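Local atomic coordinates of N-acyl-D-glutamate deacylase (Bordetella bronchiseptica, PDB entry 3GIQ), a protein that hydrolyses N-acyl-D-glutamate to a carboxylate and D-glutamate, probably by zinc-dependent chemistry, as a member of the amidohydrolase family. Residues Asn221-Val226 / Cys251-Asn256; Thr289-Glu294 / Ala339-Phe344; Leu385-Arg390 / Thr435-Ala440. All blocks are in the same frame, centred on the assembly; numbering follows the deposited sequence.

Contacts 1 and 2 both touch the bound N-phosphoryl D-glutamate derivative. Their centres are 16 Å apart, and their nearest atoms come within about 4 Å without touching. Contact 1 joins two loops that follow barrel strands 214-218 and 243-246. Contact 2 pairs strands of a small antiparallel sheet, inserted between barrel strands 277-281 and 360-362. The side chains of Glu-222 in contact 1 and Thr-289 in contact 2 each lie about 6 Å from a zinc ion. Contact 3 packs helix 376-391 on the loop 435-440. It lies away from the ligand, its centre 28 Å from that of contact 1 and 27 Å from that of contact 2.

Contact 1 of 3, residues Asn221-Val226 / Cys251-Asn256; sequences NEADGV and CMMPQN. With G01 (N-[(R)-hydroxy(methyl)phosphoryl]-D-glutamic acid), chain C.
Met-252 N gives a hydrogen bond to Glu-222 O at 2.8 Å. It is nearly straight, with 169° at the hydrogen. This bond sits in the tight, inner part of the contact. Beside it, Ala-223 CA lies 3.5 Å from Met-252 O in a CA-H...O contact, and Ala-223 CB packs on Met-253 CG at 4.2 Å. Asn-221 OD1 fixes the turn behind this strip. It accepts from Ala-223 N in an Asx turn and from Gly-225 N, and the two donors reach it from opposite faces of the amide plane. Gly-225 is the N-cap of helix 226-240. Both segments are loops that follow strands of the TIM barrel, here 214-218 and 243-246, on the side where the ligand is bound. Met-252 reaches the ligand by a bend at its last torsion (chi3 77°), which puts CE 3.4 Å from ligand OE1. Glu-222 OE1 comes within 3.7 Å of ligand CG, while the carboxylate is paired with Lys-250 in a salt bridge. Lys-250 is also hydrogen-bonded to the ligand, so Glu-222 probably helps to position it. The outer side is looser. There the exposed Asp-224 and Gln-255 cross at about a right angle, and Gln-255 NE2 makes only a weak hydrogen bond to Asp-224 OD1, at 3.4 Å with 138° at the hydrogen.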
loop_
_atom_site.group_PDB
_atom_site.type_symbol
_atom_site.label_atom_id
_atom_site.label_comp_id
_atom_site.label_asym_id
_atom_site.label_seq_id
_atom_site.Cartn_x
_atom_site.Cartn_y
_atom_site.Cartn_z
ATOM N N ASN A 221 -3.198 9.320 15.778
ATOM C CA ASN A 221 -2.187 8.779 16.678
ATOM C C ASN A 221 -2.351 7.272 16.749
ATOM O O ASN A 221 -3.471 6.773 16.805
ATOM C CB ASN A 221 -2.334 9.403 18.071
ATOM C CG ASN A 221 -1.248 8.960 19.026
ATOM O OD1 ASN A 221 -1.364 7.923 19.679
ATOM N ND2 ASN A 221 -0.174 9.740 19.105
ATOM N N GLU A 222 -1.233 6.551 16.735
ATOM C CA GLU A 222 -1.280 5.095 16.778
ATOM C C GLU A 222 -0.657 4.519 18.042
ATOM O O GLU A 222 -0.286 3.347 18.086
ATOM C CB GLU A 222 -0.605 4.523 15.529
ATOM C CG GLU A 222 -1.267 5.002 14.244
ATOM C CD GLU A 222 -0.737 4.313 13.006
ATOM O OE1 GLU A 222 0.455 4.494 12.682
ATOM O OE2 GLU A 222 -1.518 3.585 12.358
ATOM N N ALA A 223 -0.553 5.355 19.073
ATOM C CA ALA A 223 0.001 4.939 20.351
ATOM C C ALA A 223 -1.047 5.153 21.445
ATOM O O ALA A 223 -2.108 4.528 21.421
ATOM C CB ALA A 223 1.273 5.726 20.661
ATOM N N ASP A 224 -0.759 6.044 22.389
ATOM C CA ASP A 224 -1.684 6.310 23.493
ATOM C C ASP A 224 -3.080 6.751 23.057
ATOM O O ASP A 224 -4.069 6.444 23.723
ATOM C CB ASP A 224 -1.087 7.362 24.435
ATOM C CG ASP A 224 0.074 6.822 25.251
ATOM O OD1 ASP A 224 0.533 5.695 24.972
ATOM O OD2 ASP A 224 0.531 7.530 26.174
ATOM N N GLY A 225 -3.168 7.472 21.944
ATOM C CA GLY A 225 -4.466 7.929 21.479
ATOM C C GLY A 225 -5.031 7.135 20.316
ATOM O O GLY A 225 -5.878 7.635 19.576
ATOM N N VAL A 226 -4.594 5.889 20.158
ATOM C CA VAL A 226 -5.062 5.068 19.046
ATOM C C VAL A 226 -6.574 4.835 19.015
ATOM O O VAL A 226 -7.191 4.898 17.951
ATOM C CB VAL A 226 -4.321 3.698 19.008
ATOM C CG1 VAL A 226 -4.781 2.809 20.158
ATOM C CG2 VAL A 226 -4.553 3.021 17.659
ATOM N N CYS A 251 -0.851 -0.841 16.979
ATOM C CA CYS A 251 -0.853 -0.273 18.321
ATOM C C CYS A 251 0.619 -0.177 18.717
ATOM O O CYS A 251 1.280 -1.198 18.916
ATOM C CB CYS A 251 -1.607 -1.173 19.303
ATOM S SG CYS A 251 -3.371 -1.268 18.986
ATOM N N MET A 252 1.130 1.048 18.810
ATOM C CA MET A 252 2.527 1.278 19.157
ATOM C C MET A 252 2.767 1.527 20.641
ATOM O O MET A 252 1.954 2.165 21.315
ATOM C CB MET A 252 3.074 2.461 18.355
ATOM C CG MET A 252 3.070 2.229 16.856
ATOM S SD MET A 252 3.710 3.658 15.963
ATOM C CE MET A 252 5.476 3.454 16.244
ATOM N N MET A 253 3.908 1.030 21.120
ATOM C CA MET A 253 4.344 1.151 22.512
ATOM C C MET A 253 3.689 0.089 23.394
ATOM O O MET A 253 2.485 -0.147 23.313
ATOM C CB MET A 253 4.045 2.550 23.060
ATOM C CG MET A 253 4.559 3.693 22.184
ATOM S SD MET A 253 6.301 3.546 21.718
ATOM C CE MET A 253 7.108 4.031 23.264
ATOM N N PRO A 254 4.483 -0.559 24.263
ATOM C CA PRO A 254 4.016 -1.609 25.174
ATOM C C PRO A 254 2.734 -1.300 25.944
ATOM O O PRO A 254 1.895 -2.180 26.129
ATOM C CB PRO A 254 5.210 -1.813 26.101
ATOM C CG PRO A 254 6.368 -1.530 25.206
ATOM C CD PRO A 254 5.914 -0.285 24.483
ATOM N N GLN A 255 2.577 -0.060 26.397
ATOM C CA GLN A 255 1.386 0.312 27.156
ATOM C C GLN A 255 0.110 0.292 26.315
ATOM O O GLN A 255 -0.993 0.362 26.857
ATOM C CB GLN A 255 1.548 1.704 27.777
ATOM C CG GLN A 255 1.679 2.826 26.762
ATOM C CD GLN A 255 3.120 3.163 26.452
ATOM O OE1 GLN A 255 3.984 2.285 26.417
ATOM N NE2 GLN A 255 3.387 4.445 26.211
ATOM N N ASN A 256 0.258 0.191 24.997
ATOM C CA ASN A 256 -0.897 0.179 24.105
ATOM C C ASN A 256 -1.134 -1.166 23.423
ATOM O O ASN A 256 -2.117 -1.337 22.704
ATOM C CB ASN A 256 -0.739 1.264 23.041
ATOM C CG ASN A 256 -0.582 2.641 23.645
ATOM O OD1 ASN A 256 0.372 3.359 23.341
ATOM N ND2 ASN A 256 -1.519 3.021 24.506
HETATM C CD G01 C . 4.724 5.499 12.870
HETATM C CG G01 C . 3.989 4.748 11.760
HETATM C CB G01 C . 4.656 5.030 10.407
HETATM C CA G01 C . 4.117 4.343 9.123
HETATM C C G01 C . 4.281 2.813 9.271
HETATM C C6 G01 C . 5.124 6.463 5.719
HETATM P P G01 C . 3.921 5.660 6.766
HETATM O OPA G01 C . 3.122 4.632 5.855
HETATM O OPB G01 C . 3.008 6.679 7.340
HETATM N N G01 C . 4.760 4.788 7.856
HETATM O O G01 C . 5.355 2.283 8.927
HETATM O OXT G01 C . 3.301 2.197 9.735
HETATM O OE1 G01 C . 5.825 5.031 13.241
HETATM O OE2 G01 C . 4.171 6.524 13.305
#

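Contact 2 of 3, residues Thr289-Glu294 / Ala339-Phe344; sequences TILIPE and AGAIYF. With G01 (N-[(R)-hydroxy(methyl)phosphoryl]-D-glutamic acid), chain C.
Thr-289 and Ala-341 form a hydrogen-bonded pair in a three-stranded antiparallel sheet, inserted in the TIM-barrel chain beside the ligand pocket. Strand 339-344 is the central one, between 286-290 and 303-307. The backbone bonds come first. Thr-289 N donates to Ala-341 O at 3.1 Å, and Ala-341 N returns a bond to Thr-289 O. Next along is the non-hydrogen-bonded pair Ile-290 and Gly-340. Beyond it Leu-291 N meets Ala-339 O at 2.8 Å. A water joins Leu-291 O to Ala-339 N.

Leu-291 makes the main apolar contacts. Its CD1 rests on Ala-341 CB and its CD2 on Ala-339 CB, one methyl to each alanine. Thr-289 CG2 also touches Tyr-343 CE2, at 3.8 Å.

Two side chains also face the ligand. Thr-289 CB lies 3.8 Å from the ligand N, and its OG1 is hydrogen-bonded to Tyr-190. Tyr-343 CD2 is 3.8 Å from ligand OE1, and Arg-295 makes a cation-pi contact with the ring. The phenol hydroxyl binds twice to the segment 289-294. It accepts from Ile-292 N at 2.8 Å, and its proton goes to Ile-290 O at 2.7 Å, in the carbonyl plane and on a lone pair.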
loop_
_atom_site.group_PDB
_atom_site.type_symbol
_atom_site.label_atom_id
_atom_site.label_comp_id
_atom_site.label_asym_id
_atom_site.label_seq_id
_atom_site.Cartn_x
_atom_site.Cartn_y
_atom_site.Cartn_z
ATOM N N THR A 289 9.110 5.476 8.841
ATOM C CA THR A 289 8.687 6.751 8.287
ATOM C C THR A 289 9.822 7.737 8.535
ATOM O O THR A 289 10.979 7.330 8.673
ATOM C CB THR A 289 7.377 7.244 8.960
ATOM O OG1 THR A 289 6.924 8.439 8.308
ATOM C CG2 THR A 289 7.596 7.525 10.442
ATOM N N ILE A 290 9.507 9.024 8.588
ATOM C CA ILE A 290 10.534 10.032 8.836
ATOM C C ILE A 290 11.091 9.878 10.255
ATOM O O ILE A 290 10.419 9.329 11.130
ATOM C CB ILE A 290 9.959 11.463 8.686
ATOM C CG1 ILE A 290 8.777 11.654 9.639
ATOM C CG2 ILE A 290 9.519 11.700 7.248
ATOM C CD1 ILE A 290 8.225 13.068 9.666
ATOM N N LEU A 291 12.322 10.340 10.477
ATOM C CA LEU A 291 12.925 10.274 11.804
ATOM C C LEU A 291 12.280 11.370 12.643
ATOM O O LEU A 291 12.262 12.538 12.249
ATOM C CB LEU A 291 14.446 10.495 11.736
ATOM C CG LEU A 291 15.182 10.605 13.083
ATOM C CD1 LEU A 291 14.971 9.335 13.903
ATOM C CD2 LEU A 291 16.672 10.836 12.841
ATOM N N ILE A 292 11.742 10.980 13.793
ATOM C CA ILE A 292 11.073 11.904 14.703
ATOM C C ILE A 292 11.880 11.984 15.997
ATOM O O ILE A 292 11.830 11.078 16.822
ATOM C CB ILE A 292 9.646 11.404 15.008
ATOM C CG1 ILE A 292 8.846 11.315 13.704
ATOM C CG2 ILE A 292 8.963 12.333 16.005
ATOM C CD1 ILE A 292 7.533 10.551 13.829
ATOM N N PRO A 293 12.638 13.077 16.187
ATOM C CA PRO A 293 13.467 13.275 17.381
ATOM C C PRO A 293 12.750 13.064 18.711
ATOM O O PRO A 293 13.350 12.582 19.670
ATOM C CB PRO A 293 13.968 14.709 17.218
ATOM C CG PRO A 293 14.058 14.856 15.736
ATOM C CD PRO A 293 12.762 14.229 15.277
ATOM N N GLU A 294 11.474 13.428 18.766
ATOM C CA GLU A 294 10.686 13.284 19.987
ATOM C C GLU A 294 10.585 11.833 20.450
ATOM O O GLU A 294 10.213 11.566 21.592
ATOM C CB GLU A 294 9.272 13.840 19.778
ATOM C CG GLU A 294 9.191 15.341 19.519
ATOM C CD GLU A 294 9.871 15.759 18.230
ATOM O OE1 GLU A 294 9.644 15.100 17.193
ATOM O OE2 GLU A 294 10.626 16.754 18.251
ATOM N N ALA A 339 15.828 12.889 7.820
ATOM C CA ALA A 339 16.183 11.480 7.777
ATOM C C ALA A 339 14.955 10.601 7.968
ATOM O O ALA A 339 13.857 11.097 8.222
ATOM C CB ALA A 339 17.219 11.175 8.866
ATOM N N GLY A 340 15.155 9.294 7.833
ATOM C CA GLY A 340 14.070 8.345 8.010
ATOM C C GLY A 340 14.520 7.270 8.982
ATOM O O GLY A 340 15.722 7.118 9.228
ATOM N N ALA A 341 13.575 6.516 9.533
ATOM C CA ALA A 341 13.933 5.473 10.482
ATOM C C ALA A 341 12.917 4.349 10.585
ATOM O O ALA A 341 11.811 4.427 10.039
ATOM C CB ALA A 341 14.146 6.082 11.856
ATOM N N ILE A 342 13.318 3.301 11.298
ATOM C CA ILE A 342 12.470 2.142 11.557
ATOM C C ILE A 342 12.260 2.141 13.070
ATOM O O ILE A 342 13.205 2.349 13.833
ATOM C CB ILE A 342 13.160 0.827 11.132
ATOM C CG1 ILE A 342 13.268 0.772 9.608
ATOM C CG2 ILE A 342 12.389 -0.372 11.680
ATOM C CD1 ILE A 342 14.169 -0.342 9.098
ATOM N N TYR A 343 11.020 1.914 13.493
ATOM C CA TYR A 343 10.664 1.918 14.908
ATOM C C TYR A 343 10.076 0.571 15.324
ATOM O O TYR A 343 8.994 0.206 14.878
ATOM C CB TYR A 343 9.626 3.019 15.161
ATOM C CG TYR A 343 10.049 4.401 14.692
ATOM C CD1 TYR A 343 10.823 5.227 15.504
ATOM C CD2 TYR A 343 9.656 4.887 13.440
ATOM C CE1 TYR A 343 11.193 6.510 15.092
ATOM C CE2 TYR A 343 10.024 6.174 13.013
ATOM C CZ TYR A 343 10.789 6.977 13.849
ATOM O OH TYR A 343 11.129 8.254 13.464
ATOM N N PHE A 344 10.787 -0.160 16.179
ATOM C CA PHE A 344 10.313 -1.458 16.654
ATOM C C PHE A 344 9.459 -1.201 17.890
ATOM O O PHE A 344 9.960 -1.172 19.017
ATOM C CB PHE A 344 11.520 -2.343 16.976
ATOM C CG PHE A 344 12.417 -2.576 15.790
ATOM C CD1 PHE A 344 12.049 -3.472 14.788
ATOM C CD2 PHE A 344 13.601 -1.860 15.643
ATOM C CE1 PHE A 344 12.843 -3.649 13.660
ATOM C CE2 PHE A 344 14.406 -2.032 14.510
ATOM C CZ PHE A 344 14.023 -2.927 13.521
HETATM C CD G01 C . 4.724 5.499 12.870
HETATM C CG G01 C . 3.989 4.748 11.760
HETATM C CB G01 C . 4.656 5.030 10.407
HETATM C CA G01 C . 4.117 4.343 9.123
HETATM C C G01 C . 4.281 2.813 9.271
HETATM C C6 G01 C . 5.124 6.463 5.719
HETATM P P G01 C . 3.921 5.660 6.766
HETATM O OPA G01 C . 3.122 4.632 5.855
HETATM O OPB G01 C . 3.008 6.679 7.340
HETATM N N G01 C . 4.760 4.788 7.856
HETATM O O G01 C . 5.355 2.283 8.927
HETATM O OXT G01 C . 3.301 2.197 9.735
HETATM O OE1 G01 C . 5.825 5.031 13.241
HETATM O OE2 G01 C . 4.171 6.524 13.305
HETATM O O HOH W 1 14.262 13.883 10.229
#

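Contact 3 of 3, residues Leu385-Arg390 / Thr435-Ala440; sequences LGRYVR and TVADRA
Thr-435 comes first, with its CA over one face of the Arg-390 guanidinium. Val-436 carries more of the packing. Its CG1 lies 3.9 Å from Leu-385 CB, and its CG2 meets Leu-385 CD1. Arg-390 grips its carbonyl with the end of the guanidinium, NH1 and NH2 both donating to Val-436 O at 2.9 Å. The NH1 bond lies in the carbonyl plane on a lone pair, while NH2 comes from above that plane. Arg-390 leaves the helix with CG opposite the backbone N (chi1 -173°) and turns at chi3 to bring its end to this oxygen. NH1 also binds Pro-433 O.

Ala-437 follows. Its backbone comes close to the helix at Gly-386, where the CA atoms are 4.6 Å apart. Its methyl lies over one face of the Arg-387 guanidinium and at the edge of that of Arg-390.

Asp-438 forms the salt bridge of the contact. Arg-387 grips it side-on: NE bonds to OD1 at 2.9 Å, on the syn side of the carboxylate, and NH2 reaches Asp-438 O at 3.0 Å. The guanidinium and carboxylate planes stand 86° apart. Asp-438 also pairs with Arg-383 through OD2, and Arg-387 has a second acidic partner in Glu-391.

Arg-439 bends back and gives NH1 to Asp-438 O, which therefore accepts from two arginines. Its NH1 stands 3.5 Å from Arg-387 NH2. These two like-charged donors do not bond, and their shared acceptor probably eases the approach. The contact packs a helix of the amidohydrolase TIM-barrel domain, 376-391, against the loop that joins strands 428-431 and 452-457.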
loop_
_atom_site.group_PDB
_atom_site.type_symbol
_atom_site.label_atom_id
_atom_site.label_comp_id
_atom_site.label_asym_id
_atom_site.label_seq_id
_atom_site.Cartn_x
_atom_site.Cartn_y
_atom_site.Cartn_z
ATOM N N LEU A 385 2.198 -15.152 2.948
ATOM C CA LEU A 385 1.979 -16.500 2.422
ATOM C C LEU A 385 2.823 -17.567 3.108
ATOM O O LEU A 385 2.331 -18.651 3.427
ATOM C CB LEU A 385 2.264 -16.536 0.917
ATOM C CG LEU A 385 1.370 -15.650 0.045
ATOM C CD1 LEU A 385 1.776 -15.798 -1.420
ATOM C CD2 LEU A 385 -0.083 -16.043 0.239
ATOM N N GLY A 386 4.095 -17.263 3.329
ATOM C CA GLY A 386 4.981 -18.230 3.949
ATOM C C GLY A 386 4.954 -18.302 5.463
ATOM O O GLY A 386 4.903 -19.393 6.029
ATOM N N ARG A 387 4.971 -17.149 6.125
ATOM C CA ARG A 387 4.994 -17.117 7.583
ATOM C C ARG A 387 3.621 -17.084 8.253
ATOM O O ARG A 387 3.372 -17.837 9.191
ATOM C CB ARG A 387 5.821 -15.923 8.063
ATOM C CG ARG A 387 7.049 -15.625 7.211
ATOM C CD ARG A 387 8.020 -16.796 7.125
ATOM N NE ARG A 387 9.174 -16.452 6.294
ATOM C CZ ARG A 387 10.241 -17.225 6.120
ATOM N NH1 ARG A 387 10.318 -18.407 6.720
ATOM N NH2 ARG A 387 11.235 -16.815 5.340
ATOM N N TYR A 388 2.731 -16.214 7.790
ATOM C CA TYR A 388 1.407 -16.128 8.397
ATOM C C TYR A 388 0.503 -17.300 8.020
ATOM O O TYR A 388 -0.232 -17.816 8.858
ATOM C CB TYR A 388 0.734 -14.805 8.020
ATOM C CG TYR A 388 1.246 -13.597 8.788
ATOM C CD1 TYR A 388 2.480 -13.625 9.443
ATOM C CD2 TYR A 388 0.499 -12.423 8.847
ATOM C CE1 TYR A 388 2.952 -12.505 10.143
ATOM C CE2 TYR A 388 0.960 -11.303 9.539
ATOM C CZ TYR A 388 2.182 -11.348 10.183
ATOM O OH TYR A 388 2.631 -10.243 10.871
ATOM N N VAL A 389 0.557 -17.725 6.764
ATOM C CA VAL A 389 -0.281 -18.835 6.336
ATOM C C VAL A 389 0.347 -20.211 6.564
ATOM O O VAL A 389 -0.162 -21.000 7.360
ATOM C CB VAL A 389 -0.667 -18.698 4.848
ATOM C CG1 VAL A 389 -1.422 -19.929 4.386
ATOM C CG2 VAL A 389 -1.532 -17.455 4.656
ATOM N N ARG A 390 1.454 -20.499 5.886
ATOM C CA ARG A 390 2.080 -21.813 6.025
ATOM C C ARG A 390 2.644 -22.113 7.413
ATOM O O ARG A 390 2.387 -23.181 7.972
ATOM C CB ARG A 390 3.186 -21.999 4.977
ATOM C CG ARG A 390 3.771 -23.414 4.965
ATOM C CD ARG A 390 4.845 -23.597 3.898
ATOM N NE ARG A 390 5.962 -22.676 4.083
ATOM C CZ ARG A 390 6.252 -21.676 3.258
ATOM N NH1 ARG A 390 5.510 -21.460 2.180
ATOM N NH2 ARG A 390 7.282 -20.881 3.520
ATOM N N THR A 435 7.100 -23.513 -0.698
ATOM C CA THR A 435 8.362 -22.784 -0.622
ATOM C C THR A 435 8.244 -21.267 -0.613
ATOM O O THR A 435 9.181 -20.579 -0.204
ATOM C CB THR A 435 9.293 -23.164 -1.793
ATOM O OG1 THR A 435 8.717 -22.720 -3.028
ATOM C CG2 THR A 435 9.486 -24.670 -1.845
ATOM N N VAL A 436 7.106 -20.740 -1.054
ATOM C CA VAL A 436 6.944 -19.292 -1.102
ATOM C C VAL A 436 7.296 -18.645 0.233
ATOM O O VAL A 436 6.807 -19.047 1.290
ATOM C CB VAL A 436 5.508 -18.891 -1.528
ATOM C CG1 VAL A 436 4.488 -19.399 -0.523
ATOM C CG2 VAL A 436 5.426 -17.379 -1.683
ATOM N N ALA A 437 8.169 -17.646 0.179
ATOM C CA ALA A 437 8.592 -16.967 1.393
ATOM C C ALA A 437 9.426 -15.733 1.109
ATOM O O ALA A 437 10.077 -15.627 0.068
ATOM C CB ALA A 437 9.394 -17.927 2.267
ATOM N N ASP A 438 9.400 -14.804 2.055
ATOM C CA ASP A 438 10.179 -13.580 1.961
ATOM C C ASP A 438 11.612 -13.929 2.355
ATOM O O ASP A 438 11.838 -14.876 3.114
ATOM C CB ASP A 438 9.633 -12.543 2.939
ATOM C CG ASP A 438 9.581 -13.065 4.369
ATOM O OD1 ASP A 438 9.015 -14.159 4.584
ATOM O OD2 ASP A 438 10.100 -12.385 5.279
ATOM N N ARG A 439 12.571 -13.167 1.839
ATOM C CA ARG A 439 13.979 -13.374 2.165
ATOM C C ARG A 439 14.577 -12.073 2.699
ATOM O O ARG A 439 15.660 -12.072 3.293
ATOM C CB ARG A 439 14.752 -13.840 0.926
ATOM C CG ARG A 439 14.534 -15.310 0.580
ATOM C CD ARG A 439 15.193 -16.209 1.620
ATOM N NE ARG A 439 14.984 -17.634 1.364
ATOM C CZ ARG A 439 13.939 -18.331 1.798
ATOM N NH1 ARG A 439 12.992 -17.740 2.517
ATOM N NH2 ARG A 439 13.846 -19.626 1.525
ATOM N N ALA A 440 13.864 -10.970 2.490
ATOM C CA ALA A 440 14.319 -9.663 2.951
ATOM C C ALA A 440 14.363 -9.629 4.475
ATOM O O ALA A 440 13.397 -9.995 5.141
ATOM C CB ALA A 440 13.389 -8.565 2.427
#